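Local coordinates for aspartate aminotransferase, cytoplasmic (Schizosaccharomyces pombe 972h-, PDB 6JPK), which catalyses the reversible, pyridoxal 5'-phosphate-dependent transfer of an amino group between L-aspartate and 2-oxoglutarate, giving oxaloacetate and L-glutamate, as a homodimer, at residues R78-A83 with T264-Y269; K332-S337 with H396-F401; E200-I205 with S234-E239. The protein carries 1 engineered substitution. One frame throughout, in Å; residues are numbered along the deposited sequence.

Interaction 1: R78-A83 with T264-Y269; sequences RFTKAA and TGCMHY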
ATOM      1  N   ARG A  78      -9.001  15.371   5.430  1.00 10.26           N
ATOM      2  CA  ARG A  78     -10.153  15.813   4.657  1.00 13.64           C
ATOM      3  C   ARG A  78     -10.600  14.755   3.658  1.00 13.37           C
ATOM      4  O   ARG A  78     -11.734  14.824   3.170  1.00 12.74           O
ATOM      5  CB  ARG A  78      -9.861  17.133   3.942  1.00 16.95           C
ATOM      6  CG  ARG A  78      -8.550  17.176   3.209  1.00 21.43           C
ATOM      7  CD  ARG A  78      -8.016  18.619   3.153  1.00 29.14           C
ATOM      8  NE  ARG A  78      -6.694  18.674   2.530  1.00 28.14           N
ATOM      9  CZ  ARG A  78      -6.505  18.555   1.223  1.00 26.86           C
ATOM     10  NH1 ARG A  78      -7.562  18.386   0.428  1.00 21.28           N
ATOM     11  NH2 ARG A  78      -5.274  18.604   0.713  1.00 27.28           N
ATOM     12  N   PHE A  79      -9.734  13.787   3.337  1.00  8.42           N
ATOM     13  CA  PHE A  79     -10.196  12.638   2.567  1.00  7.92           C
ATOM     14  C   PHE A  79     -10.975  11.656   3.438  1.00  9.48           C
ATOM     15  O   PHE A  79     -12.095  11.271   3.087  1.00  8.47           O
ATOM     16  CB  PHE A  79      -9.030  11.915   1.893  1.00  7.60           C
ATOM     17  CG  PHE A  79      -9.411  10.554   1.341  1.00  9.51           C
ATOM     18  CD1 PHE A  79     -10.154  10.446   0.169  1.00  7.29           C
ATOM     19  CD2 PHE A  79      -9.045   9.386   2.010  1.00  7.17           C
ATOM     20  CE1 PHE A  79     -10.514   9.199  -0.333  1.00  7.08           C
ATOM     21  CE2 PHE A  79      -9.392   8.125   1.508  1.00  6.97           C
ATOM     22  CZ  PHE A  79     -10.127   8.035   0.341  1.00  6.92           C
ATOM     23  N   THR A  80     -10.398  11.214   4.566  1.00  9.16           N
ATOM     24  CA  THR A  80     -11.088  10.189   5.347  1.00 10.53           C
ATOM     25  C   THR A  80     -12.434  10.703   5.839  1.00  9.55           C
ATOM     26  O   THR A  80     -13.418   9.952   5.870  1.00  7.72           O
ATOM     27  CB  THR A  80     -10.240   9.707   6.530  1.00  9.77           C
ATOM     28  OG1 THR A  80      -9.966  10.806   7.405  1.00 10.49           O
ATOM     29  CG2 THR A  80      -8.918   9.056   6.059  1.00  8.15           C
ATOM     30  N   LYS A  81     -12.511  11.986   6.207  1.00  8.05           N
ATOM     31  CA  LYS A  81     -13.799  12.512   6.650  1.00 10.85           C
ATOM     32  C   LYS A  81     -14.802  12.544   5.500  1.00 12.24           C
ATOM     33  O   LYS A  81     -15.949  12.112   5.656  1.00 11.34           O
ATOM     34  CB  LYS A  81     -13.638  13.904   7.262  1.00 15.51           C
ATOM     35  CG  LYS A  81     -14.936  14.454   7.888  1.00 23.22           C
ATOM     36  CD  LYS A  81     -14.750  15.877   8.394  1.00 29.79           C
ATOM     37  CE  LYS A  81     -16.032  16.444   8.995  1.00 33.78           C
ATOM     38  NZ  LYS A  81     -15.911  17.918   9.221  1.00 34.14           N
ATOM     39  N   ALA A  82     -14.387  13.054   4.332  1.00 10.41           N
ATOM     40  CA  ALA A  82     -15.289  13.139   3.180  1.00  9.91           C
ATOM     41  C   ALA A  82     -15.694  11.757   2.668  1.00 10.02           C
ATOM     42  O   ALA A  82     -16.827  11.569   2.206  1.00  8.94           O
ATOM     43  CB  ALA A  82     -14.626  13.933   2.055  1.00  8.24           C
ATOM     44  N   ALA A  83     -14.777  10.786   2.717  1.00  7.68           N
ATOM     45  CA  ALA A  83     -15.103   9.439   2.261  1.00  7.45           C
ATOM     46  C   ALA A  83     -16.213   8.824   3.106  1.00 13.59           C
ATOM     47  O   ALA A  83     -17.108   8.148   2.579  1.00  7.44           O
ATOM     48  CB  ALA A  83     -13.856   8.555   2.303  1.00  7.23           C
ATOM     49  N   THR A 264      -6.778   4.357  -4.052  1.00 11.17           N
ATOM     50  CA  THR A 264      -7.492   5.255  -3.144  1.00  9.88           C
ATOM     51  C   THR A 264      -8.702   4.530  -2.550  1.00  9.44           C
ATOM     52  O   THR A 264      -9.660   4.202  -3.266  1.00  6.40           O
ATOM     53  CB  THR A 264      -7.907   6.532  -3.871  1.00 11.23           C
ATOM     54  OG1 THR A 264      -6.751   7.123  -4.483  1.00 12.91           O
ATOM     55  CG2 THR A 264      -8.520   7.531  -2.906  1.00  8.33           C
ATOM     56  N   GLY A 265      -8.659   4.292  -1.240  1.00  8.76           N
ATOM     57  CA  GLY A 265      -9.722   3.603  -0.539  1.00  6.37           C
ATOM     58  C   GLY A 265      -9.727   4.000   0.917  1.00  6.46           C
ATOM     59  O   GLY A 265      -8.882   4.773   1.379  1.00  6.55           O
ATOM     60  N   CYS A 266     -10.697   3.461   1.650  1.00  6.50           N
ATOM     61  CA  CYS A 266     -10.822   3.776   3.064  1.00  6.61           C
ATOM     62  C   CYS A 266     -11.506   2.622   3.783  1.00  7.80           C
ATOM     63  O   CYS A 266     -12.475   2.060   3.265  1.00  7.35           O
ATOM     64  CB  CYS A 266     -11.617   5.073   3.258  1.00  9.07           C
ATOM     65  SG  CYS A 266     -11.315   5.856   4.849  1.00 10.85           S
ATOM     66  N   MET A 267     -10.992   2.256   4.961  1.00  6.68           N
ATOM     67  CA  MET A 267     -11.679   1.314   5.837  1.00  7.80           C
ATOM     68  C   MET A 267     -12.363   2.101   6.942  1.00  8.09           C
ATOM     69  O   MET A 267     -11.788   3.052   7.481  1.00  7.97           O
ATOM     70  CB  MET A 267     -10.713   0.285   6.449  1.00  9.25           C
ATOM     71  CG  MET A 267     -11.407  -0.932   7.094  1.00 15.21           C
ATOM     72  SD  MET A 267     -10.963  -1.245   8.835  1.00 25.80           S
ATOM     73  CE  MET A 267     -11.877   0.020   9.684  1.00 24.98           C
ATOM     74  N   HIS A 268     -13.593   1.709   7.280  1.00  8.40           N
ATOM     75  CA  HIS A 268     -14.351   2.384   8.330  1.00  8.92           C
ATOM     76  C   HIS A 268     -14.861   1.363   9.333  1.00  9.24           C
ATOM     77  O   HIS A 268     -15.369   0.306   8.945  1.00  7.38           O
ATOM     78  CB  HIS A 268     -15.561   3.163   7.784  1.00  7.35           C
ATOM     79  CG  HIS A 268     -15.237   4.076   6.642  1.00  9.67           C
ATOM     80  ND1 HIS A 268     -14.880   5.395   6.823  1.00  8.14           N
ATOM     81  CD2 HIS A 268     -15.230   3.862   5.303  1.00  7.05           C
ATOM     82  CE1 HIS A 268     -14.652   5.951   5.645  1.00  8.23           C
ATOM     83  NE2 HIS A 268     -14.862   5.044   4.707  1.00  7.98           N
ATOM     84  N   TYR A 269     -14.721   1.688  10.614  1.00  7.69           N
ATOM     85  CA  TYR A 269     -15.420   1.004  11.697  1.00  7.93           C
ATOM     86  C   TYR A 269     -16.442   1.974  12.259  1.00  8.18           C
ATOM     87  O   TYR A 269     -16.085   3.085  12.677  1.00  9.49           O
ATOM     88  CB  TYR A 269     -14.456   0.532  12.784  1.00  8.09           C
ATOM     89  CG  TYR A 269     -15.131   0.049  14.059  1.00  8.43           C
ATOM     90  CD1 TYR A 269     -15.853  -1.140  14.085  1.00  8.48           C
ATOM     91  CD2 TYR A 269     -15.035   0.784  15.235  1.00  8.73           C
ATOM     92  CE1 TYR A 269     -16.464  -1.583  15.257  1.00  8.83           C
ATOM     93  CE2 TYR A 269     -15.645   0.361  16.407  1.00  9.08           C
ATOM     94  CZ  TYR A 269     -16.358  -0.827  16.417  1.00  9.54           C
ATOM     95  OH  TYR A 269     -16.957  -1.261  17.585  1.00  9.53           O
TER
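Thr80 and Cys266 form the nearest CA pair, 6.8 Å apart, where helix 78-83 packs on strand 264-269 with its axis 9.1 Å away and its direction turned 66° from that of the strand. Phe79 makes the broadest contact. Its CG lies anti to the backbone N (chi1 167°), and the ring reaches the strand with its far rim: CE2 stands 3.4 Å from Gly265 O, which meets the ring edge in plane, while CE1 lies 3.7 Å from Thr264 CG2. Phenylalanine suits this place because its slightly positive C-H edge favours a carbonyl oxygen, and the apolar ring also accepts a methyl beside it. The neighbouring residues are small: Ala83 CB comes within 4.2 Å of Cys266 CB, and the methyl CG2 of Thr80 touches Cys266 SG. His268 brings CE1 against the helix backbone, 4.1 Å from Ala83 C, with Thr80 O at the ring edge; ND1 is hydrogen-bonded to Ser102 and NE2 to Gln251, which fixes the ring's rotation. The helix thus lies on the large mixed sheet of the aminotransferase fold, where strand 264-270 runs antiparallel between strands 100-106 and 247-252, and Phe79 also meets Ala300 and Ala303 of helix 297-308.

Interaction 2: K332-S337 with H396-F401; sequences KRLRDS and HVAQAF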
ATOM      1  N   LYS A 332     -28.770  -3.483 -22.147  1.00 10.99           N
ATOM      2  CA  LYS A 332     -29.997  -3.455 -22.932  1.00 13.83           C
ATOM      3  C   LYS A 332     -29.755  -3.919 -24.364  1.00 12.99           C
ATOM      4  O   LYS A 332     -30.562  -4.677 -24.914  1.00 13.75           O
ATOM      5  CB  LYS A 332     -30.584  -2.042 -22.918  1.00 17.00           C
ATOM      6  CG  LYS A 332     -31.758  -1.849 -23.867  1.00 24.76           C
ATOM      7  CD  LYS A 332     -32.193  -0.376 -23.944  1.00 30.89           C
ATOM      8  CE  LYS A 332     -33.362  -0.193 -24.917  1.00 34.87           C
ATOM      9  NZ  LYS A 332     -33.666   1.244 -25.201  1.00 36.23           N
ATOM     10  N   ARG A 333     -28.659  -3.471 -24.989  1.00 10.76           N
ATOM     11  CA  ARG A 333     -28.366  -3.891 -26.360  1.00 11.08           C
ATOM     12  C   ARG A 333     -28.161  -5.398 -26.430  1.00 10.98           C
ATOM     13  O   ARG A 333     -28.729  -6.078 -27.292  1.00 11.31           O
ATOM     14  CB  ARG A 333     -27.125  -3.170 -26.904  1.00 11.37           C
ATOM     15  CG  ARG A 333     -27.291  -1.688 -27.248  1.00 16.87           C
ATOM     16  CD  ARG A 333     -28.083  -1.450 -28.544  1.00 17.64           C
ATOM     17  NE  ARG A 333     -27.491  -2.126 -29.693  1.00 18.98           N
ATOM     18  CZ  ARG A 333     -26.422  -1.682 -30.349  1.00 20.06           C
ATOM     19  NH1 ARG A 333     -25.829  -0.559 -29.960  1.00 14.21           N
ATOM     20  NH2 ARG A 333     -25.944  -2.358 -31.393  1.00 16.14           N
ATOM     21  N   LEU A 334     -27.350  -5.937 -25.522  1.00 10.55           N
ATOM     22  CA  LEU A 334     -27.092  -7.375 -25.517  1.00 13.86           C
ATOM     23  C   LEU A 334     -28.383  -8.169 -25.323  1.00 13.63           C
ATOM     24  O   LEU A 334     -28.682  -9.086 -26.096  1.00 10.89           O
ATOM     25  CB  LEU A 334     -26.072  -7.717 -24.425  1.00 12.80           C
ATOM     26  CG  LEU A 334     -25.651  -9.180 -24.353  1.00 14.25           C
ATOM     27  CD1 LEU A 334     -25.122  -9.659 -25.706  1.00 10.21           C
ATOM     28  CD2 LEU A 334     -24.615  -9.381 -23.245  1.00 13.27           C
ATOM     29  N   ARG A 335     -29.175  -7.807 -24.307  1.00 11.46           N
ATOM     30  CA  ARG A 335     -30.436  -8.503 -24.062  1.00 12.77           C
ATOM     31  C   ARG A 335     -31.391  -8.366 -25.241  1.00 13.77           C
ATOM     32  O   ARG A 335     -32.014  -9.352 -25.662  1.00 13.55           O
ATOM     33  CB  ARG A 335     -31.100  -7.976 -22.790  1.00 13.62           C
ATOM     34  CG  ARG A 335     -32.458  -8.638 -22.494  1.00 20.62           C
ATOM     35  CD  ARG A 335     -33.512  -7.628 -22.074  1.00 29.81           C
ATOM     36  NE  ARG A 335     -34.844  -8.212 -21.912  1.00 35.54           N
ATOM     37  CZ  ARG A 335     -35.848  -8.052 -22.774  1.00 37.26           C
ATOM     38  NH1 ARG A 335     -35.682  -7.323 -23.871  1.00 39.10           N
ATOM     39  NH2 ARG A 335     -37.026  -8.617 -22.541  1.00 34.24           N
ATOM     40  N   ASP A 336     -31.518  -7.152 -25.795  1.00 11.38           N
ATOM     41  CA  ASP A 336     -32.450  -6.946 -26.902  1.00 11.91           C
ATOM     42  C   ASP A 336     -32.067  -7.778 -28.115  1.00 12.18           C
ATOM     43  O   ASP A 336     -32.944  -8.248 -28.844  1.00 14.60           O
ATOM     44  CB  ASP A 336     -32.524  -5.467 -27.279  1.00 18.15           C
ATOM     45  CG  ASP A 336     -33.319  -4.650 -26.268  1.00 22.24           C
ATOM     46  OD1 ASP A 336     -33.876  -5.245 -25.317  1.00 21.37           O
ATOM     47  OD2 ASP A 336     -33.385  -3.414 -26.423  1.00 22.05           O
ATOM     48  N   SER A 337     -30.769  -7.967 -28.361  1.00 11.98           N
ATOM     49  CA  SER A 337     -30.377  -8.760 -29.528  1.00 12.85           C
ATOM     50  C   SER A 337     -30.630 -10.245 -29.306  1.00 14.44           C
ATOM     51  O   SER A 337     -31.025 -10.957 -30.236  1.00 14.00           O
ATOM     52  CB  SER A 337     -28.909  -8.531 -29.871  1.00 13.16           C
ATOM     53  OG  SER A 337     -28.716  -7.227 -30.375  1.00 19.14           O
ATOM     54  N   HIS A 396     -21.647  -8.531 -32.559  1.00 12.04           N
ATOM     55  CA  HIS A 396     -20.786  -9.703 -32.649  1.00 11.98           C
ATOM     56  C   HIS A 396     -20.909 -10.577 -31.397  1.00 11.53           C
ATOM     57  O   HIS A 396     -21.004 -11.804 -31.499  1.00 12.19           O
ATOM     58  CB  HIS A 396     -19.345  -9.243 -32.880  1.00 11.94           C
ATOM     59  CG  HIS A 396     -18.334 -10.355 -32.915  1.00 16.06           C
ATOM     60  ND1 HIS A 396     -18.252 -11.257 -33.951  1.00 12.28           N
ATOM     61  CD2 HIS A 396     -17.341 -10.685 -32.050  1.00 12.90           C
ATOM     62  CE1 HIS A 396     -17.261 -12.104 -33.722  1.00 12.72           C
ATOM     63  NE2 HIS A 396     -16.693 -11.778 -32.571  1.00 12.47           N
ATOM     64  N   VAL A 397     -20.956  -9.960 -30.211  1.00 11.11           N
ATOM     65  CA  VAL A 397     -21.073 -10.720 -28.964  1.00 12.60           C
ATOM     66  C   VAL A 397     -22.426 -11.429 -28.872  1.00 13.84           C
ATOM     67  O   VAL A 397     -22.504 -12.614 -28.512  1.00 12.55           O
ATOM     68  CB  VAL A 397     -20.838  -9.802 -27.752  1.00 13.84           C
ATOM     69  CG1 VAL A 397     -21.161 -10.544 -26.427  1.00  9.94           C
ATOM     70  CG2 VAL A 397     -19.403  -9.286 -27.761  1.00 10.84           C
ATOM     71  N   ALA A 398     -23.513 -10.714 -29.172  1.00 11.06           N
ATOM     72  CA  ALA A 398     -24.835 -11.339 -29.172  1.00 12.17           C
ATOM     73  C   ALA A 398     -24.903 -12.515 -30.145  1.00 11.62           C
ATOM     74  O   ALA A 398     -25.481 -13.563 -29.829  1.00 12.97           O
ATOM     75  CB  ALA A 398     -25.906 -10.310 -29.532  1.00 13.64           C
ATOM     76  N   GLN A 399     -24.333 -12.353 -31.337  1.00 11.94           N
ATOM     77  CA  GLN A 399     -24.364 -13.431 -32.320  1.00 12.34           C
ATOM     78  C   GLN A 399     -23.615 -14.654 -31.811  1.00 12.13           C
ATOM     79  O   GLN A 399     -24.051 -15.789 -32.030  1.00 12.34           O
ATOM     80  CB  GLN A 399     -23.768 -12.950 -33.643  1.00 15.56           C
ATOM     81  CG  GLN A 399     -24.612 -11.909 -34.379  1.00 26.17           C
ATOM     82  CD  GLN A 399     -25.714 -12.526 -35.227  1.00 40.67           C
ATOM     83  OE1 GLN A 399     -25.703 -13.731 -35.510  1.00 45.44           O
ATOM     84  NE2 GLN A 399     -26.675 -11.700 -35.642  1.00 44.22           N
ATOM     85  N   ALA A 400     -22.479 -14.431 -31.131  1.00 11.74           N
ATOM     86  CA  ALA A 400     -21.707 -15.525 -30.544  1.00 11.53           C
ATOM     87  C   ALA A 400     -22.513 -16.266 -29.493  1.00 11.59           C
ATOM     88  O   ALA A 400     -22.570 -17.503 -29.503  1.00 11.46           O
ATOM     89  CB  ALA A 400     -20.420 -14.992 -29.918  1.00 11.16           C
ATOM     90  N   PHE A 401     -23.104 -15.522 -28.548  1.00 11.04           N
ATOM     91  CA  PHE A 401     -23.913 -16.141 -27.503  1.00 10.88           C
ATOM     92  C   PHE A 401     -25.063 -16.932 -28.115  1.00 11.46           C
ATOM     93  O   PHE A 401     -25.323 -18.079 -27.726  1.00 13.21           O
ATOM     94  CB  PHE A 401     -24.455 -15.081 -26.535  1.00 10.59           C
ATOM     95  CG  PHE A 401     -23.412 -14.481 -25.602  1.00 12.00           C
ATOM     96  CD1 PHE A 401     -22.059 -14.722 -25.776  1.00 10.06           C
ATOM     97  CD2 PHE A 401     -23.805 -13.687 -24.537  1.00 14.73           C
ATOM     98  CE1 PHE A 401     -21.110 -14.167 -24.919  1.00 12.30           C
ATOM     99  CE2 PHE A 401     -22.861 -13.123 -23.672  1.00 16.63           C
ATOM    100  CZ  PHE A 401     -21.512 -13.371 -23.861  1.00 13.12           C
TER
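Leu334 reaches from helix 332-337 to Val397, Ala398 and Phe401 of helix 396-401, in a helix-helix packing in the small domain of the aminotransferase fold, joining the end of the long helix 310-340 to helix 394-407. The two axes approach to 9.2 Å and their directions differ by 42°. From CB, which does not itself aim at the other helix, the chain of Leu334 continues to CG, anti to the backbone N (chi1 -177°), and there it forks. The CD1 branch rests on the backbone of the facing helix, 3.9 Å from Ala398 CA, and also meets Ala398 CB and, at 4.1 Å, Val397 CG1. The CD2 branch goes to the ring of Phe401, reaching CE2 at 4.2 Å, with the two side chains crossing at about a right angle. Leucine suits the site because its two branches reach different neighbours, and alanine because a lone methyl lets the helices come close: the CA atoms of Leu334 and Ala398 are 5.8 Å apart. Phe401 in turn carries Val397 CG1 over one face, offset toward the rim, and packs further on Leu376 and Met35. One turn along from Leu334, Ser337 gives its small CB to the interface while its OG hydrogen-bonds to Glu395, whose other carboxylate oxygen pairs with Arg333. Ser337 CB and Ala398 CB meet at 3.5 Å.

Interaction 3: E200-I205 with S234-E239; sequences EQWLSI and SWALNE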
ATOM      1  N   GLU A 200     -36.558  -5.422  -0.103  1.00 13.89           N
ATOM      2  CA  GLU A 200     -37.312  -6.388   0.695  1.00 18.35           C
ATOM      3  C   GLU A 200     -36.441  -7.566   1.137  1.00 12.58           C
ATOM      4  O   GLU A 200     -36.490  -7.989   2.298  1.00 12.92           O
ATOM      5  CB  GLU A 200     -38.522  -6.878  -0.111  1.00 25.72           C
ATOM      6  CG  GLU A 200     -39.338  -7.971   0.553  1.00 38.46           C
ATOM      7  CD  GLU A 200     -40.334  -8.621  -0.401  1.00 50.28           C
ATOM      8  OE1 GLU A 200     -41.246  -7.915  -0.887  1.00 51.90           O
ATOM      9  OE2 GLU A 200     -40.197  -9.837  -0.676  1.00 56.23           O
ATOM     10  N   GLN A 201     -35.660  -8.139   0.215  1.00 10.85           N
ATOM     11  CA  GLN A 201     -34.784  -9.246   0.595  1.00 11.25           C
ATOM     12  C   GLN A 201     -33.718  -8.795   1.593  1.00 12.46           C
ATOM     13  O   GLN A 201     -33.385  -9.531   2.535  1.00  9.50           O
ATOM     14  CB  GLN A 201     -34.139  -9.850  -0.650  1.00  9.40           C
ATOM     15  CG  GLN A 201     -35.121 -10.607  -1.543  1.00 12.31           C
ATOM     16  CD  GLN A 201     -34.515 -10.995  -2.868  1.00 12.12           C
ATOM     17  OE1 GLN A 201     -33.636 -10.298  -3.388  1.00 10.82           O
ATOM     18  NE2 GLN A 201     -34.975 -12.112  -3.431  1.00 11.82           N
ATOM     19  N   TRP A 202     -33.174  -7.584   1.401  1.00  9.72           N
ATOM     20  CA  TRP A 202     -32.177  -7.049   2.326  1.00 11.13           C
ATOM     21  C   TRP A 202     -32.715  -6.964   3.747  1.00 11.69           C
ATOM     22  O   TRP A 202     -32.003  -7.282   4.710  1.00 10.26           O
ATOM     23  CB  TRP A 202     -31.731  -5.658   1.881  1.00 10.55           C
ATOM     24  CG  TRP A 202     -30.543  -5.593   0.970  1.00 10.00           C
ATOM     25  CD1 TRP A 202     -30.485  -4.992  -0.252  1.00  9.60           C
ATOM     26  CD2 TRP A 202     -29.232  -6.095   1.236  1.00 11.63           C
ATOM     27  NE1 TRP A 202     -29.215  -5.099  -0.772  1.00 10.85           N
ATOM     28  CE2 TRP A 202     -28.429  -5.774   0.123  1.00 12.91           C
ATOM     29  CE3 TRP A 202     -28.657  -6.787   2.309  1.00 14.99           C
ATOM     30  CZ2 TRP A 202     -27.084  -6.136   0.043  1.00 14.73           C
ATOM     31  CZ3 TRP A 202     -27.325  -7.132   2.233  1.00 18.92           C
ATOM     32  CH2 TRP A 202     -26.552  -6.811   1.101  1.00 15.49           C
ATOM     33  N   LEU A 203     -33.950  -6.481   3.904  1.00  9.65           N
ATOM     34  CA  LEU A 203     -34.513  -6.325   5.242  1.00  9.98           C
ATOM     35  C   LEU A 203     -34.610  -7.672   5.946  1.00 11.39           C
ATOM     36  O   LEU A 203     -34.309  -7.788   7.139  1.00 10.30           O
ATOM     37  CB  LEU A 203     -35.890  -5.664   5.156  1.00 12.80           C
ATOM     38  CG  LEU A 203     -35.934  -4.228   4.622  1.00 15.27           C
ATOM     39  CD1 LEU A 203     -37.382  -3.748   4.568  1.00 17.47           C
ATOM     40  CD2 LEU A 203     -35.078  -3.300   5.479  1.00 12.88           C
ATOM     41  N   SER A 204     -35.022  -8.708   5.215  1.00 11.28           N
ATOM     42  CA  SER A 204     -35.056 -10.051   5.785  1.00 10.41           C
ATOM     43  C   SER A 204     -33.646 -10.572   6.073  1.00 10.15           C
ATOM     44  O   SER A 204     -33.424 -11.254   7.082  1.00 10.33           O
ATOM     45  CB  SER A 204     -35.810 -10.973   4.831  1.00 14.33           C
ATOM     46  OG  SER A 204     -35.609 -12.334   5.157  1.00 22.69           O
ATOM     47  N   ILE A 205     -32.678 -10.257   5.208  1.00  9.74           N
ATOM     48  CA  ILE A 205     -31.289 -10.631   5.471  1.00 10.77           C
ATOM     49  C   ILE A 205     -30.788  -9.970   6.757  1.00 15.65           C
ATOM     50  O   ILE A 205     -30.161 -10.618   7.606  1.00  9.62           O
ATOM     51  CB  ILE A 205     -30.399 -10.272   4.266  1.00  9.09           C
ATOM     52  CG1 ILE A 205     -30.654 -11.220   3.098  1.00 12.80           C
ATOM     53  CG2 ILE A 205     -28.919 -10.312   4.648  1.00  8.84           C
ATOM     54  CD1 ILE A 205     -30.069 -10.709   1.782  1.00 10.97           C
ATOM     55  N   SER A 234     -25.604   3.304  -1.706  1.00 10.43           N
ATOM     56  CA  SER A 234     -25.276   3.100  -0.299  1.00 11.87           C
ATOM     57  C   SER A 234     -26.501   2.766   0.554  1.00 11.25           C
ATOM     58  O   SER A 234     -26.405   2.777   1.788  1.00 11.08           O
ATOM     59  CB  SER A 234     -24.569   4.340   0.270  1.00  7.78           C
ATOM     60  OG  SER A 234     -25.447   5.464   0.311  1.00  8.05           O
ATOM     61  N   TRP A 235     -27.636   2.446  -0.074  1.00  8.12           N
ATOM     62  CA  TRP A 235     -28.880   2.235   0.668  1.00 13.20           C
ATOM     63  C   TRP A 235     -28.742   1.141   1.726  1.00 10.05           C
ATOM     64  O   TRP A 235     -29.225   1.297   2.854  1.00  8.82           O
ATOM     65  CB  TRP A 235     -30.028   1.886  -0.294  1.00  8.55           C
ATOM     66  CG  TRP A 235     -31.309   1.624   0.463  1.00 10.32           C
ATOM     67  CD1 TRP A 235     -32.247   2.545   0.827  1.00 13.17           C
ATOM     68  CD2 TRP A 235     -31.749   0.366   1.003  1.00 10.61           C
ATOM     69  NE1 TRP A 235     -33.262   1.933   1.538  1.00 13.17           N
ATOM     70  CE2 TRP A 235     -32.978   0.596   1.655  1.00 12.65           C
ATOM     71  CE3 TRP A 235     -31.228  -0.936   0.981  1.00 15.54           C
ATOM     72  CZ2 TRP A 235     -33.695  -0.429   2.300  1.00 14.30           C
ATOM     73  CZ3 TRP A 235     -31.945  -1.957   1.621  1.00 16.79           C
ATOM     74  CH2 TRP A 235     -33.167  -1.692   2.266  1.00 13.71           C
ATOM     75  N   ALA A 236     -28.101   0.020   1.377  1.00  8.14           N
ATOM     76  CA  ALA A 236     -28.010  -1.102   2.309  1.00 10.77           C
ATOM     77  C   ALA A 236     -27.200  -0.736   3.544  1.00 11.26           C
ATOM     78  O   ALA A 236     -27.572  -1.106   4.665  1.00 10.15           O
ATOM     79  CB  ALA A 236     -27.402  -2.324   1.611  1.00 10.17           C
ATOM     80  N   LEU A 237     -26.077  -0.026   3.351  1.00  9.60           N
ATOM     81  CA  LEU A 237     -25.281   0.497   4.455  1.00 13.65           C
ATOM     82  C   LEU A 237     -26.114   1.332   5.405  1.00 13.85           C
ATOM     83  O   LEU A 237     -26.042   1.171   6.629  1.00 13.24           O
ATOM     84  CB  LEU A 237     -24.150   1.375   3.920  1.00 17.87           C
ATOM     85  CG  LEU A 237     -22.750   0.823   3.836  1.00 20.40           C
ATOM     86  CD1 LEU A 237     -22.773  -0.384   2.928  1.00 22.51           C
ATOM     87  CD2 LEU A 237     -21.852   1.925   3.294  1.00 15.42           C
ATOM     88  N   ASN A 238     -26.861   2.284   4.855  1.00  8.38           N
ATOM     89  CA  ASN A 238     -27.599   3.210   5.697  1.00  8.70           C
ATOM     90  C   ASN A 238     -28.807   2.544   6.332  1.00  8.98           C
ATOM     91  O   ASN A 238     -29.234   2.946   7.422  1.00  9.58           O
ATOM     92  CB  ASN A 238     -27.990   4.439   4.879  1.00  8.78           C
ATOM     93  CG  ASN A 238     -26.798   5.359   4.651  1.00 11.78           C
ATOM     94  OD1 ASN A 238     -26.385   6.093   5.551  1.00 11.42           O
ATOM     95  ND2 ASN A 238     -26.212   5.284   3.476  1.00  8.39           N
ATOM     96  N   GLU A 239     -29.361   1.526   5.683  1.00  8.94           N
ATOM     97  CA  GLU A 239     -30.438   0.783   6.330  1.00 11.03           C
ATOM     98  C   GLU A 239     -29.917   0.036   7.549  1.00 12.35           C
ATOM     99  O   GLU A 239     -30.575   0.004   8.599  1.00 11.56           O
ATOM    100  CB  GLU A 239     -31.086  -0.181   5.339  1.00  9.18           C
ATOM    101  CG  GLU A 239     -32.461  -0.674   5.777  1.00 22.60           C
ATOM    102  CD  GLU A 239     -33.522   0.441   5.802  1.00 26.86           C
ATOM    103  OE1 GLU A 239     -33.305   1.543   5.223  1.00 28.49           O
ATOM    104  OE2 GLU A 239     -34.585   0.208   6.407  1.00 28.06           O
TER
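Trp202 CB meets the rim of the Trp235 indole in the plane of that ring, 3.7 Å from CZ3. The two side chains run by one another in opposing directions as an oblique aromatic pair: the five-membered ring of Trp202 and the six-membered ring of Trp235 are 5.8 Å apart between centroids, their planes inclined by 49°. Such large indoles suit helices whose axes stay 11.1 Å apart. Ala236 instead sets CB over one face of Trp202, a CH-pi contact; its methyl is small enough to come within 4.1 Å of the five-membered ring's centroid. Leu203 adds an apolar branch, CD2, that touches Trp235 CH2 and lies 3.7 Å from Glu239 OE2. Lys242 pairs with that oxygen, while the aliphatic CG of Glu239, anti to the backbone N (chi1 -162°), also comes to 3.7 Å from Leu203 CD2. Glu239 CB lies over one face of the Trp235 ring, which has a cation-pi contact with Arg199. The contact packs two helices of the alpha/beta large domain, 38° apart in direction: helix 199-211, which precedes strand 215-220 and packs through Ile205 on helix 167-176, and helix 235-241, whose Leu237 touches Phe218 and Ile220 of that strand.

How the interactions relate
From the N terminus, residues 78-83 come first, and their contact, interaction 1, is completed only when the chain reaches strand 264-270. Within that long excursion, interaction 3 closes a much shorter loop: residues 200-205 are followed by strand 215-220 before 234-239 returns to them. Interaction 3 therefore nests in interaction 1, although the two do not touch, their nearest atoms being about 7 Å apart. Interaction 2 follows in series, after both have closed, with 58 residues between its segments. It lies across the chain's centre from interaction 1, about 39 Å between their centres. Interaction 1 ties helix 77-87 to the large mixed sheet, interaction 3 joins two helices beside that sheet, and interaction 2 ties the long helix 310-340 to the C-terminal helix.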